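Local coordinates for protein alkane monooxygenase (PDB 3B9O) that belongs to the luciferase-like monooxygenases, a flavin-dependent enzyme family built on a TIM-barrel fold, and carries flavin mononucleotide in this structure, at residues V359-E362 / M363-L366; L392-P395 / E396-R400. All coordinates share one frame; numbering follows the deposited sequence.

Contact 1 (V359-E362 / M363-L366); sequences VADE and MQYL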
loop_
_atom_site.group_PDB
_atom_site.type_symbol
_atom_site.label_atom_id
_atom_site.label_comp_id
_atom_site.label_asym_id
_atom_site.label_seq_id
_atom_site.Cartn_x
_atom_site.Cartn_y
_atom_site.Cartn_z
ATOM N N VAL A 359 4.682 -19.461 -12.787
ATOM C CA VAL A 359 4.374 -18.276 -11.927
ATOM C C VAL A 359 3.319 -18.644 -10.891
ATOM O O VAL A 359 3.419 -18.324 -9.693
ATOM C CB VAL A 359 3.903 -17.052 -12.796
ATOM C CG1 VAL A 359 3.425 -15.854 -11.935
ATOM C CG2 VAL A 359 5.023 -16.628 -13.764
ATOM N N ALA A 360 2.271 -19.285 -11.369
ATOM C CA ALA A 360 1.189 -19.712 -10.525
ATOM C C ALA A 360 1.642 -20.698 -9.441
ATOM O O ALA A 360 1.225 -20.595 -8.247
ATOM C CB ALA A 360 0.076 -20.331 -11.396
ATOM N N ASP A 361 2.451 -21.681 -9.861
ATOM C CA ASP A 361 3.101 -22.610 -8.893
ATOM C C ASP A 361 3.843 -21.885 -7.757
ATOM O O ASP A 361 3.665 -22.208 -6.559
ATOM C CB ASP A 361 4.062 -23.599 -9.600
ATOM C CG ASP A 361 3.331 -24.635 -10.447
ATOM O OD1 ASP A 361 2.119 -24.840 -10.242
ATOM O OD2 ASP A 361 3.960 -25.253 -11.347
ATOM N N GLU A 362 4.648 -20.902 -8.136
ATOM C CA GLU A 362 5.458 -20.153 -7.158
ATOM C C GLU A 362 4.607 -19.266 -6.283
ATOM O O GLU A 362 4.835 -19.184 -5.080
ATOM C CB GLU A 362 6.586 -19.380 -7.856
ATOM C CG GLU A 362 7.525 -20.366 -8.537
ATOM C CD GLU A 362 8.749 -19.724 -9.143
ATOM O OE1 GLU A 362 9.797 -20.417 -9.175
ATOM O OE2 GLU A 362 8.687 -18.553 -9.590
ATOM N N MET A 363 3.586 -18.644 -6.874
ATOM C CA MET A 363 2.605 -17.895 -6.082
ATOM C C MET A 363 1.892 -18.778 -5.097
ATOM O O MET A 363 1.771 -18.449 -3.915
ATOM C CB MET A 363 1.624 -17.192 -6.998
ATOM C CG MET A 363 2.314 -16.083 -7.876
ATOM S SD MET A 363 1.088 -15.298 -8.973
ATOM C CE MET A 363 0.009 -14.497 -7.808
ATOM N N GLN A 364 1.420 -19.909 -5.594
ATOM C CA GLN A 364 0.706 -20.877 -4.784
ATOM C C GLN A 364 1.597 -21.406 -3.634
ATOM O O GLN A 364 1.119 -21.580 -2.511
ATOM C CB GLN A 364 0.132 -21.988 -5.684
ATOM C CG GLN A 364 -0.530 -23.158 -4.916
ATOM C CD GLN A 364 -1.082 -24.213 -5.840
ATOM O OE1 GLN A 364 -0.800 -24.230 -7.054
ATOM N NE2 GLN A 364 -1.858 -25.125 -5.276
ATOM N N TYR A 365 2.902 -21.590 -3.902
ATOM C CA TYR A 365 3.831 -22.115 -2.887
ATOM C C TYR A 365 3.922 -21.169 -1.687
ATOM O O TYR A 365 3.840 -21.582 -0.537
ATOM C CB TYR A 365 5.218 -22.310 -3.503
ATOM C CG TYR A 365 6.074 -23.264 -2.691
ATOM C CD1 TYR A 365 7.198 -22.801 -1.999
ATOM C CD2 TYR A 365 5.718 -24.622 -2.563
ATOM C CE1 TYR A 365 7.991 -23.705 -1.260
ATOM C CE2 TYR A 365 6.534 -25.534 -1.813
ATOM C CZ TYR A 365 7.657 -25.037 -1.184
ATOM O OH TYR A 365 8.458 -25.846 -0.435
ATOM N N LEU A 366 4.090 -19.886 -1.970
ATOM C CA LEU A 366 4.150 -18.855 -0.924
ATOM C C LEU A 366 2.862 -18.798 -0.122
ATOM O O LEU A 366 2.871 -18.800 1.123
ATOM C CB LEU A 366 4.493 -17.509 -1.585
ATOM C CG LEU A 366 5.860 -16.811 -1.617
ATOM C CD1 LEU A 366 7.069 -17.579 -1.112
ATOM C CD2 LEU A 366 6.107 -16.132 -3.019
#

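Contact 2 (L392-P395 / E396-R400); sequences LVVP and ELQKR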
loop_
_atom_site.group_PDB
_atom_site.type_symbol
_atom_site.label_atom_id
_atom_site.label_comp_id
_atom_site.label_asym_id
_atom_site.label_seq_id
_atom_site.Cartn_x
_atom_site.Cartn_y
_atom_site.Cartn_z
ATOM N N LEU A 392 -1.923 -13.906 -19.323
ATOM C CA LEU A 392 -1.288 -15.242 -19.160
ATOM C C LEU A 392 -1.430 -15.886 -17.759
ATOM O O LEU A 392 -1.779 -17.058 -17.640
ATOM C CB LEU A 392 0.194 -15.178 -19.567
ATOM C CG LEU A 392 0.524 -14.719 -20.996
ATOM C CD1 LEU A 392 2.034 -14.633 -21.226
ATOM C CD2 LEU A 392 -0.137 -15.652 -22.009
ATOM N N VAL A 393 -1.209 -15.130 -16.696
ATOM C CA VAL A 393 -1.245 -15.750 -15.369
ATOM C C VAL A 393 -2.671 -15.880 -14.825
ATOM O O VAL A 393 -3.005 -16.878 -14.160
ATOM C CB VAL A 393 -0.359 -15.030 -14.347
ATOM C CG1 VAL A 393 -0.385 -15.800 -12.958
ATOM C CG2 VAL A 393 1.063 -14.918 -14.897
ATOM N N VAL A 394 -3.484 -14.844 -15.032
ATOM C CA VAL A 394 -4.837 -14.816 -14.455
ATOM C C VAL A 394 -5.687 -16.073 -14.872
ATOM O O VAL A 394 -6.287 -16.707 -14.007
ATOM C CB VAL A 394 -5.567 -13.459 -14.718
ATOM C CG1 VAL A 394 -7.107 -13.613 -14.620
ATOM C CG2 VAL A 394 -5.011 -12.349 -13.731
ATOM N N PRO A 395 -5.735 -16.423 -16.176
ATOM C CA PRO A 395 -6.541 -17.616 -16.560
ATOM C C PRO A 395 -6.006 -18.926 -15.931
ATOM O O PRO A 395 -6.791 -19.809 -15.543
ATOM C CB PRO A 395 -6.430 -17.658 -18.109
ATOM C CG PRO A 395 -6.034 -16.285 -18.485
ATOM C CD PRO A 395 -5.164 -15.747 -17.356
ATOM N N GLU A 396 -4.684 -19.011 -15.791
ATOM C CA GLU A 396 -4.034 -20.151 -15.135
ATOM C C GLU A 396 -4.434 -20.249 -13.649
ATOM O O GLU A 396 -4.795 -21.313 -13.159
ATOM C CB GLU A 396 -2.517 -20.017 -15.269
ATOM C CG GLU A 396 -1.708 -21.115 -14.513
ATOM C CD GLU A 396 -1.778 -22.483 -15.193
ATOM O OE1 GLU A 396 -2.138 -22.556 -16.404
ATOM O OE2 GLU A 396 -1.460 -23.473 -14.495
ATOM N N LEU A 397 -4.354 -19.134 -12.941
ATOM C CA LEU A 397 -4.825 -19.056 -11.565
ATOM C C LEU A 397 -6.319 -19.393 -11.447
ATOM O O LEU A 397 -6.726 -20.077 -10.511
ATOM C CB LEU A 397 -4.598 -17.632 -11.021
ATOM C CG LEU A 397 -3.403 -17.247 -10.163
ATOM C CD1 LEU A 397 -2.318 -18.296 -9.972
ATOM C CD2 LEU A 397 -2.903 -15.792 -10.397
ATOM N N GLN A 398 -7.131 -18.852 -12.355
ATOM C CA GLN A 398 -8.599 -19.069 -12.344
ATOM C C GLN A 398 -9.003 -20.547 -12.544
ATOM O O GLN A 398 -9.825 -21.084 -11.797
ATOM C CB GLN A 398 -9.282 -18.194 -13.400
ATOM C CG GLN A 398 -9.296 -16.704 -13.030
ATOM C CD GLN A 398 -9.792 -15.774 -14.142
ATOM O OE1 GLN A 398 -10.398 -14.722 -13.849
ATOM N NE2 GLN A 398 -9.533 -16.123 -15.391
ATOM N N LYS A 399 -8.381 -21.197 -13.529
ATOM C CA LYS A 399 -8.623 -22.617 -13.836
ATOM C C LYS A 399 -8.298 -23.502 -12.614
ATOM O O LYS A 399 -8.948 -24.522 -12.363
ATOM C CB LYS A 399 -7.826 -23.005 -15.087
ATOM C CG LYS A 399 -7.235 -24.389 -15.089
ATOM C CD LYS A 399 -5.726 -24.370 -15.399
ATOM C CE LYS A 399 -5.438 -24.351 -16.901
ATOM N NZ LYS A 399 -3.993 -24.704 -17.156
ATOM N N ARG A 400 -7.310 -23.090 -11.834
ATOM C CA ARG A 400 -6.890 -23.839 -10.657
ATOM C C ARG A 400 -7.651 -23.554 -9.369
ATOM O O ARG A 400 -7.323 -24.130 -8.315
ATOM C CB ARG A 400 -5.439 -23.524 -10.370
ATOM C CG ARG A 400 -4.477 -24.047 -11.337
ATOM C CD ARG A 400 -3.185 -23.865 -10.590
ATOM N NE ARG A 400 -2.091 -23.808 -11.493
ATOM C CZ ARG A 400 -0.826 -23.773 -11.126
ATOM N NH1 ARG A 400 -0.457 -23.825 -9.846
ATOM N NH2 ARG A 400 0.056 -23.696 -12.073
#

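Contact 1 (V359-E362 / M363-L366)
M363 lies alongside V359 one helical turn earlier, the two side chains pointing the same way. From the backbone outward, M363 CB packs 3.4 Å from V359 O, and CG sits closer still, 3.1 Å from V359 O. The sulfur then reaches the valine itself, SD to CG1 of V359 at 3.8 Å. With CG anti to the carbonyl carbon (chi1 -65°), the methionine chain runs back along the preceding turn, until chi3 bends CE away from V359. Long and unbranched, methionine can follow its neighbour in this manner; the side chain is buried, and also touches I281 of strand 276-285 and F389 of helix 384-399. V359, a branched apolar residue, packs on V283 and V285, so helix 356-370 lies against the parallel strands as an outer helix of the TIM barrel, following strand 350-354 in the usual beta-alpha order. V359 O also accepts the N-H of M363, N to O 2.8 Å. The next bond, Q364 N to A360 O, measures 2.7 Å. On the more polar flank E362 extends from the helix to hydrogen-bond S352, while L366 N reaches back to E362 O at a longer 3.3 Å.

Contact 2 (L392-P395 / E396-R400)
V393 and L397 stand side by side on one face of helix 384-399, pointing the same way, and meet through CG1 of V393 and CD2 of L397 at 3.6 Å. These apolar branches suit the buried side, where V393 also packs on V285 of the barrel sheet and L397 on F389, two turns earlier, and on Y403. In the backbone, L397 N bonds to V393 O at 2.9 Å, almost straight at 173°. Nearby, Q398 crosses V394 at a slant, its CG 3.2 Å from V394 O. P395 has no N-H to give the preceding turn, and the helix kinks there; its carbonyl still accepts K399 N at 2.9 Å.

E396 carries the polar flank. CG is anti to the backbone N (chi1 175°), and a bend at chi2 (73°) folds the carboxylate so that it stands beside the helix, between two cations. K399 NZ comes to OE1 from above the carboxylate plane, at 2.9 Å. R400 instead approaches side-on with its guanidinium edge, giving both NE and NH2 to OE2, the latter at 2.9 Å and on the anti lone pair. Two bonds to one oxygen restrict how the guanidinium can turn, and the paired charges probably stabilise the carboxylate as an anion. The arrangement is an i to i+3 and i to i+4 salt-bridge network at the C-terminal end of a TIM-barrel helix.

In the fold
Contacts 1 and 2 lie in series along the chain, with strand 374-378 between their helices, and their centres are about 11 Å apart. Where the two helices meet, R400 joins them: its NH1 forms a salt bridge with D361 OD1 at 2.8 Å, so the arginine serves an acid on each helix, D361 being shared with K357, which pairs with its OD2. A360 provides the close apolar approach, with its CB 3.5 Å from L397 CD1; the short alanine side chain is consistent with this close approach of the helices. Both contacts lie on outer helices of the barrel. In contact 1 the side chain of L366 is about 14 Å from the bound flavin mononucleotide.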